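Local coordinates for peptide synthetase, module 7 (Actinoplanes teichomyceticus, PDB 4TX3), which belongs to the condensation-domain family of nonribosomal peptide synthetases and, in teicoplanin assembly, probably recruits the cytochrome P450 enzymes that cross-link the peptide, at residues Pro175-Glu187 / Asp293-Ala305. Residues are numbered along the deposited sequence; the frame is centred on the assembly and turned at random.
Sequences PLALQFADYAIWE and DLIDLEPMIGPFA
The non-helical lead-in to helix 180-191 runs beside the 293-305 loop, with Leu178 and Asp296 closest at 6.4 Å between CA atoms and Phe180 facing Gly302. No direct hydrogen bond joins the backbones; one water accepts from Leu178 N and donates to Asp296 O. Most of the rest is apolar and aromatic packing. The side chains of Leu178 and Asp296 cross at about a right angle, with Leu178 CD1 3.4 Å from Asp296 CB, while Leu178 CB meets Met300 SD. A bend in the methionine (chi3 61°) brings CE against the peptide between Gln179 and Phe180, 3.3 Å from Gln179 C. Three rings form an aromatic cluster in relay: Phe180 presents its edge to the face of Phe304 in an offset T-shaped pair (planes at 68°), and Phe304 points its edge at the face of Tyr183, CE1 standing 3.7 Å above the ring centre. With CG anti to the backbone N (chi1 -168°), the Phe180 ring reaches over to the loop, where Pro303 CD covers one face, 3.5 Å from CZ. Replacing Phe180 with an alanine would probably open a gap beneath Pro303 and leave the Phe304 face without its edge-on partner. A second water links Tyr183 OH to Phe304 O. The contact joins this helix start to the connection between strands 281-288 and 306-313, whose outer end meets the chain of another protein through an Asp293 salt bridge and Ile295 packing, consistent with a recruitment surface; Gln23 of helix 21-28 touches both Phe180 and Pro303, and Ile301 packs on helix 148-166.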
ATOM      1  N   PRO B 175     -17.463   5.876   7.536  1.00 35.71           N
ATOM      2  CA  PRO B 175     -17.639   4.483   7.987  1.00 34.18           C
ATOM      3  C   PRO B 175     -17.186   3.468   6.943  1.00 33.64           C
ATOM      4  O   PRO B 175     -17.120   3.816   5.762  1.00 35.87           O
ATOM      5  CB  PRO B 175     -19.144   4.380   8.218  1.00 39.68           C
ATOM      6  CG  PRO B 175     -19.743   5.448   7.351  1.00 36.40           C
ATOM      7  CD  PRO B 175     -18.746   6.569   7.334  1.00 32.08           C
ATOM      8  N   LEU B 176     -16.848   2.247   7.358  1.00 35.22           N
ATOM      9  CA  LEU B 176     -16.571   1.181   6.388  1.00 35.26           C
ATOM     10  C   LEU B 176     -17.786   0.989   5.488  1.00 33.34           C
ATOM     11  O   LEU B 176     -18.919   1.218   5.908  1.00 36.66           O
ATOM     12  CB  LEU B 176     -16.234  -0.143   7.082  1.00 34.55           C
ATOM     13  CG  LEU B 176     -14.937  -0.218   7.884  1.00 35.32           C
ATOM     14  CD1 LEU B 176     -14.807  -1.572   8.567  1.00 30.90           C
ATOM     15  CD2 LEU B 176     -13.759   0.048   6.975  1.00 29.83           C
ATOM     16  N   ALA B 177     -17.561   0.580   4.252  1.00 27.45           N
ATOM     17  CA  ALA B 177     -18.683   0.258   3.396  1.00 28.57           C
ATOM     18  C   ALA B 177     -19.269  -1.087   3.840  1.00 30.36           C
ATOM     19  O   ALA B 177     -20.483  -1.249   3.948  1.00 33.56           O
ATOM     20  CB  ALA B 177     -18.253   0.223   1.927  1.00 24.48           C
ATOM     21  N   LEU B 178     -18.382  -2.027   4.135  1.00 31.37           N
ATOM     22  CA  LEU B 178     -18.743  -3.348   4.636  1.00 35.70           C
ATOM     23  C   LEU B 178     -18.224  -3.605   6.038  1.00 32.35           C
ATOM     24  O   LEU B 178     -17.068  -3.309   6.335  1.00 36.37           O
ATOM     25  CB  LEU B 178     -18.192  -4.434   3.709  1.00 34.57           C
ATOM     26  CG  LEU B 178     -18.661  -4.352   2.262  1.00 38.70           C
ATOM     27  CD1 LEU B 178     -18.117  -5.547   1.524  1.00 43.02           C
ATOM     28  CD2 LEU B 178     -20.183  -4.318   2.210  1.00 34.56           C
ATOM     29  N   GLN B 179     -19.081  -4.159   6.890  1.00 32.58           N
ATOM     30  CA  GLN B 179     -18.660  -4.800   8.141  1.00 34.73           C
ATOM     31  C   GLN B 179     -18.525  -6.317   7.949  1.00 32.35           C
ATOM     32  O   GLN B 179     -19.080  -6.868   6.996  1.00 35.75           O
ATOM     33  CB  GLN B 179     -19.656  -4.498   9.257  1.00 34.11           C
ATOM     34  CG  GLN B 179     -19.726  -3.034   9.602  1.00 34.70           C
ATOM     35  CD  GLN B 179     -18.462  -2.529  10.269  1.00 36.06           C
ATOM     36  OE1 GLN B 179     -17.678  -3.306  10.850  1.00 31.27           O
ATOM     37  NE2 GLN B 179     -18.254  -1.218  10.195  1.00 30.58           N
ATOM     38  N   PHE B 180     -17.812  -7.000   8.845  1.00 31.45           N
ATOM     39  CA  PHE B 180     -17.563  -8.430   8.640  1.00 29.96           C
ATOM     40  C   PHE B 180     -18.846  -9.257   8.534  1.00 31.32           C
ATOM     41  O   PHE B 180     -18.874 -10.248   7.824  1.00 33.01           O
ATOM     42  CB  PHE B 180     -16.681  -9.022   9.743  1.00 30.67           C
ATOM     43  CG  PHE B 180     -16.168 -10.398   9.403  1.00 31.19           C
ATOM     44  CD1 PHE B 180     -15.218 -10.566   8.403  1.00 32.01           C
ATOM     45  CD2 PHE B 180     -16.670 -11.520  10.034  1.00 32.29           C
ATOM     46  CE1 PHE B 180     -14.764 -11.836   8.051  1.00 36.04           C
ATOM     47  CE2 PHE B 180     -16.217 -12.793   9.694  1.00 34.84           C
ATOM     48  CZ  PHE B 180     -15.259 -12.952   8.706  1.00 35.21           C
ATOM     49  N   ALA B 181     -19.900  -8.848   9.238  1.00 34.82           N
ATOM     50  CA  ALA B 181     -21.187  -9.545   9.185  1.00 35.01           C
ATOM     51  C   ALA B 181     -21.752  -9.584   7.760  1.00 38.52           C
ATOM     52  O   ALA B 181     -22.448 -10.541   7.385  1.00 35.51           O
ATOM     53  CB  ALA B 181     -22.194  -8.880  10.129  1.00 32.59           C
ATOM     54  N   ASP B 182     -21.463  -8.537   6.980  1.00 33.16           N
ATOM     55  CA  ASP B 182     -21.884  -8.474   5.581  1.00 34.06           C
ATOM     56  C   ASP B 182     -21.146  -9.534   4.731  1.00 35.25           C
ATOM     57  O   ASP B 182     -21.732 -10.148   3.842  1.00 35.60           O
ATOM     58  CB  ASP B 182     -21.648  -7.069   5.014  1.00 35.91           C
ATOM     59  CG  ASP B 182     -22.354  -5.964   5.826  1.00 40.58           C
ATOM     60  OD1 ASP B 182     -23.538  -6.129   6.197  1.00 41.26           O
ATOM     61  OD2 ASP B 182     -21.716  -4.921   6.098  1.00 39.05           O
ATOM     62  N   TYR B 183     -19.859  -9.734   5.006  1.00 34.51           N
ATOM     63  CA  TYR B 183     -19.080 -10.801   4.375  1.00 34.23           C
ATOM     64  C   TYR B 183     -19.617 -12.185   4.769  1.00 36.23           C
ATOM     65  O   TYR B 183     -19.800 -13.052   3.910  1.00 35.82           O
ATOM     66  CB  TYR B 183     -17.593 -10.680   4.751  1.00 34.10           C
ATOM     67  CG  TYR B 183     -16.719 -11.713   4.092  1.00 35.50           C
ATOM     68  CD1 TYR B 183     -16.375 -11.605   2.745  1.00 39.90           C
ATOM     69  CD2 TYR B 183     -16.245 -12.809   4.806  1.00 36.30           C
ATOM     70  CE1 TYR B 183     -15.574 -12.576   2.124  1.00 40.60           C
ATOM     71  CE2 TYR B 183     -15.454 -13.786   4.200  1.00 35.38           C
ATOM     72  CZ  TYR B 183     -15.114 -13.663   2.862  1.00 40.18           C
ATOM     73  OH  TYR B 183     -14.329 -14.636   2.259  1.00 40.40           O
ATOM     74  N   ALA B 184     -19.875 -12.382   6.063  1.00 33.03           N
ATOM     75  CA  ALA B 184     -20.387 -13.657   6.570  1.00 35.76           C
ATOM     76  C   ALA B 184     -21.719 -14.049   5.925  1.00 32.59           C
ATOM     77  O   ALA B 184     -21.945 -15.221   5.603  1.00 31.32           O
ATOM     78  CB  ALA B 184     -20.539 -13.602   8.089  1.00 30.56           C
ATOM     79  N   ILE B 185     -22.594 -13.067   5.740  1.00 31.69           N
ATOM     80  CA  ILE B 185     -23.909 -13.325   5.170  1.00 35.91           C
ATOM     81  C   ILE B 185     -23.789 -13.616   3.686  1.00 34.51           C
ATOM     82  O   ILE B 185     -24.562 -14.396   3.131  1.00 37.16           O
ATOM     83  CB  ILE B 185     -24.866 -12.144   5.405  1.00 37.86           C
ATOM     84  CG1 ILE B 185     -25.256 -12.079   6.883  1.00 32.00           C
ATOM     85  CG2 ILE B 185     -26.119 -12.275   4.539  1.00 34.20           C
ATOM     86  CD1 ILE B 185     -25.855 -10.760   7.295  1.00 34.30           C
ATOM     87  N   TRP B 186     -22.800 -12.998   3.056  1.00 30.28           N
ATOM     88  CA  TRP B 186     -22.484 -13.263   1.664  1.00 32.74           C
ATOM     89  C   TRP B 186     -22.028 -14.706   1.450  1.00 36.47           C
ATOM     90  O   TRP B 186     -22.522 -15.389   0.543  1.00 32.67           O
ATOM     91  CB  TRP B 186     -21.396 -12.306   1.197  1.00 34.69           C
ATOM     92  CG  TRP B 186     -20.953 -12.493  -0.206  1.00 33.04           C
ATOM     93  CD1 TRP B 186     -21.677 -12.249  -1.326  1.00 34.92           C
ATOM     94  CD2 TRP B 186     -19.659 -12.914  -0.647  1.00 40.69           C
ATOM     95  NE1 TRP B 186     -20.923 -12.496  -2.444  1.00 35.23           N
ATOM     96  CE2 TRP B 186     -19.680 -12.905  -2.058  1.00 35.31           C
ATOM     97  CE3 TRP B 186     -18.485 -13.295   0.014  1.00 41.05           C
ATOM     98  CZ2 TRP B 186     -18.578 -13.271  -2.822  1.00 43.73           C
ATOM     99  CZ3 TRP B 186     -17.385 -13.654  -0.749  1.00 49.87           C
ATOM    100  CH2 TRP B 186     -17.440 -13.641  -2.153  1.00 53.00           C
ATOM    101  N   GLU B 187     -21.073 -15.154   2.274  1.00 33.09           N
ATOM    102  CA  GLU B 187     -20.588 -16.534   2.213  1.00 33.99           C
ATOM    103  C   GLU B 187     -21.732 -17.521   2.451  1.00 35.88           C
ATOM    104  O   GLU B 187     -21.834 -18.542   1.771  1.00 33.36           O
ATOM    105  CB  GLU B 187     -19.467 -16.797   3.229  1.00 31.70           C
ATOM    106  CG  GLU B 187     -19.008 -18.260   3.206  1.00 32.87           C
ATOM    107  CD  GLU B 187     -17.961 -18.598   4.246  1.00 37.79           C
ATOM    108  OE1 GLU B 187     -16.858 -17.998   4.174  1.00 36.95           O
ATOM    109  OE2 GLU B 187     -18.236 -19.463   5.130  1.00 32.56           O
ATOM    110  N   ASP B 293      -9.145  -8.222  -5.625  1.00 48.85           N
ATOM    111  CA  ASP B 293     -10.192  -7.681  -6.488  1.00 49.40           C
ATOM    112  C   ASP B 293     -11.390  -7.161  -5.690  1.00 48.66           C
ATOM    113  O   ASP B 293     -12.069  -6.227  -6.121  1.00 53.07           O
ATOM    114  CB  ASP B 293     -10.666  -8.747  -7.491  1.00 53.36           C
ATOM    115  CG  ASP B 293      -9.647  -9.017  -8.599  1.00 60.96           C
ATOM    116  OD1 ASP B 293      -8.718  -8.192  -8.786  1.00 63.32           O
ATOM    117  OD2 ASP B 293      -9.777 -10.059  -9.287  1.00 59.97           O
ATOM    118  N   LEU B 294     -11.661  -7.780  -4.542  1.00 45.97           N
ATOM    119  CA  LEU B 294     -12.743  -7.331  -3.671  1.00 42.39           C
ATOM    120  C   LEU B 294     -12.328  -6.067  -2.933  1.00 42.53           C
ATOM    121  O   LEU B 294     -11.772  -6.139  -1.841  1.00 43.78           O
ATOM    122  CB  LEU B 294     -13.140  -8.440  -2.689  1.00 39.01           C
ATOM    123  CG  LEU B 294     -13.619  -9.745  -3.348  1.00 43.42           C
ATOM    124  CD1 LEU B 294     -14.236 -10.681  -2.340  1.00 40.35           C
ATOM    125  CD2 LEU B 294     -14.605  -9.464  -4.468  1.00 49.17           C
ATOM    126  N   ILE B 295     -12.596  -4.912  -3.538  1.00 44.02           N
ATOM    127  CA  ILE B 295     -12.061  -3.645  -3.035  1.00 45.39           C
ATOM    128  C   ILE B 295     -12.579  -3.230  -1.648  1.00 43.50           C
ATOM    129  O   ILE B 295     -11.830  -2.646  -0.849  1.00 47.63           O
ATOM    130  CB  ILE B 295     -12.317  -2.503  -4.053  1.00 46.43           C
ATOM    131  CG1 ILE B 295     -11.249  -2.545  -5.135  1.00 50.68           C
ATOM    132  CG2 ILE B 295     -12.308  -1.138  -3.385  1.00 48.80           C
ATOM    133  CD1 ILE B 295     -11.103  -1.223  -5.898  1.00 54.24           C
ATOM    134  N   ASP B 296     -13.828  -3.561  -1.337  1.00 41.20           N
ATOM    135  CA  ASP B 296     -14.396  -3.217  -0.043  1.00 38.03           C
ATOM    136  C   ASP B 296     -13.813  -3.983   1.137  1.00 37.88           C
ATOM    137  O   ASP B 296     -14.034  -3.588   2.283  1.00 33.91           O
ATOM    138  CB  ASP B 296     -15.908  -3.423  -0.059  1.00 42.95           C
ATOM    139  CG  ASP B 296     -16.633  -2.332  -0.816  1.00 46.70           C
ATOM    140  OD1 ASP B 296     -15.996  -1.302  -1.125  1.00 49.06           O
ATOM    141  OD2 ASP B 296     -17.838  -2.505  -1.102  1.00 50.18           O
ATOM    142  N   LEU B 297     -13.098  -5.075   0.877  1.00 36.33           N
ATOM    143  CA  LEU B 297     -12.446  -5.818   1.957  1.00 34.20           C
ATOM    144  C   LEU B 297     -11.070  -5.266   2.355  1.00 39.52           C
ATOM    145  O   LEU B 297     -10.588  -5.559   3.458  1.00 38.60           O
ATOM    146  CB  LEU B 297     -12.283  -7.289   1.575  1.00 35.07           C
ATOM    147  CG  LEU B 297     -13.519  -8.036   1.084  1.00 35.57           C
ATOM    148  CD1 LEU B 297     -13.124  -9.458   0.736  1.00 34.27           C
ATOM    149  CD2 LEU B 297     -14.612  -8.006   2.137  1.00 32.16           C
ATOM    150  N   GLU B 298     -10.434  -4.502   1.461  1.00 34.52           N
ATOM    151  CA  GLU B 298      -9.079  -4.006   1.711  1.00 37.15           C
ATOM    152  C   GLU B 298      -8.960  -3.305   3.062  1.00 36.36           C
ATOM    153  O   GLU B 298      -8.064  -3.632   3.833  1.00 36.98           O
ATOM    154  CB  GLU B 298      -8.615  -3.062   0.588  1.00 36.96           C
ATOM    155  CG  GLU B 298      -7.161  -2.603   0.691  1.00 33.32           C
ATOM    156  CD  GLU B 298      -6.921  -1.451   1.699  1.00 43.30           C
ATOM    157  OE1 GLU B 298      -7.796  -0.571   1.848  1.00 43.31           O
ATOM    158  OE2 GLU B 298      -5.846  -1.429   2.349  1.00 41.45           O
ATOM    159  N   PRO B 299      -9.865  -2.353   3.367  1.00 36.38           N
ATOM    160  CA  PRO B 299      -9.697  -1.639   4.637  1.00 29.93           C
ATOM    161  C   PRO B 299     -10.260  -2.357   5.892  1.00 33.48           C
ATOM    162  O   PRO B 299     -10.365  -1.735   6.961  1.00 29.65           O
ATOM    163  CB  PRO B 299     -10.462  -0.344   4.386  1.00 29.47           C
ATOM    164  CG  PRO B 299     -11.544  -0.739   3.452  1.00 31.53           C
ATOM    165  CD  PRO B 299     -11.005  -1.820   2.587  1.00 31.78           C
ATOM    166  N   MET B 300     -10.612  -3.635   5.776  1.00 33.35           N
ATOM    167  CA  MET B 300     -11.301  -4.336   6.861  1.00 28.41           C
ATOM    168  C   MET B 300     -10.404  -5.229   7.701  1.00 28.97           C
ATOM    169  O   MET B 300      -9.399  -5.744   7.215  1.00 31.19           O
ATOM    170  CB  MET B 300     -12.426  -5.208   6.308  1.00 27.65           C
ATOM    171  CG  MET B 300     -13.444  -4.489   5.476  1.00 34.92           C
ATOM    172  SD  MET B 300     -14.820  -5.546   4.948  1.00 35.98           S
ATOM    173  CE  MET B 300     -15.525  -6.035   6.513  1.00 27.61           C
ATOM    174  N   ILE B 301     -10.811  -5.431   8.952  1.00 27.59           N
ATOM    175  CA  ILE B 301     -10.262  -6.468   9.822  1.00 26.19           C
ATOM    176  C   ILE B 301     -11.185  -7.700   9.775  1.00 28.55           C
ATOM    177  O   ILE B 301     -12.411  -7.567   9.784  1.00 27.36           O
ATOM    178  CB  ILE B 301     -10.118  -5.948  11.278  1.00 29.10           C
ATOM    179  CG1 ILE B 301      -9.008  -4.876  11.351  1.00 31.93           C
ATOM    180  CG2 ILE B 301      -9.904  -7.101  12.267  1.00 21.45           C
ATOM    181  CD1 ILE B 301      -8.902  -4.161  12.668  1.00 26.07           C
ATOM    182  N   GLY B 302     -10.602  -8.894   9.711  1.00 27.38           N
ATOM    183  CA  GLY B 302     -11.381 -10.117   9.647  1.00 29.39           C
ATOM    184  C   GLY B 302     -10.517 -11.319   9.327  1.00 30.97           C
ATOM    185  O   GLY B 302      -9.392 -11.181   8.848  1.00 33.37           O
ATOM    186  N   PRO B 303     -11.023 -12.518   9.619  1.00 32.04           N
ATOM    187  CA  PRO B 303     -10.316 -13.750   9.252  1.00 29.52           C
ATOM    188  C   PRO B 303     -10.478 -14.055   7.762  1.00 36.30           C
ATOM    189  O   PRO B 303     -11.099 -15.062   7.387  1.00 32.50           O
ATOM    190  CB  PRO B 303     -11.005 -14.801  10.105  1.00 31.29           C
ATOM    191  CG  PRO B 303     -12.405 -14.283  10.279  1.00 31.42           C
ATOM    192  CD  PRO B 303     -12.250 -12.787  10.390  1.00 34.38           C
ATOM    193  N   PHE B 304      -9.915 -13.183   6.928  1.00 34.20           N
ATOM    194  CA  PHE B 304     -10.063 -13.271   5.484  1.00 32.89           C
ATOM    195  C   PHE B 304      -9.069 -14.197   4.796  1.00 34.85           C
ATOM    196  O   PHE B 304      -9.289 -14.578   3.652  1.00 39.53           O
ATOM    197  CB  PHE B 304      -9.927 -11.883   4.850  1.00 34.16           C
ATOM    198  CG  PHE B 304     -11.053 -10.965   5.173  1.00 35.56           C
ATOM    199  CD1 PHE B 304     -12.333 -11.212   4.670  1.00 29.33           C
ATOM    200  CD2 PHE B 304     -10.837  -9.840   5.962  1.00 30.58           C
ATOM    201  CE1 PHE B 304     -13.375 -10.368   4.965  1.00 31.89           C
ATOM    202  CE2 PHE B 304     -11.887  -8.978   6.266  1.00 31.94           C
ATOM    203  CZ  PHE B 304     -13.155  -9.238   5.766  1.00 33.64           C
ATOM    204  N   ALA B 305      -7.962 -14.529   5.444  1.00 30.15           N
ATOM    205  CA  ALA B 305      -6.950 -15.291   4.728  1.00 39.02           C
ATOM    206  C   ALA B 305      -7.456 -16.721   4.548  1.00 32.98           C
ATOM    207  O   ALA B 305      -8.078 -17.273   5.451  1.00 39.99           O
ATOM    208  CB  ALA B 305      -5.590 -15.248   5.460  1.00 31.47           C
TER
HETATM  209  O   HOH W   1     -15.599  -1.953   3.996  1.00 33.97           O
HETATM  210  O   HOH W   2     -11.538 -13.722   1.574  1.00 33.74           O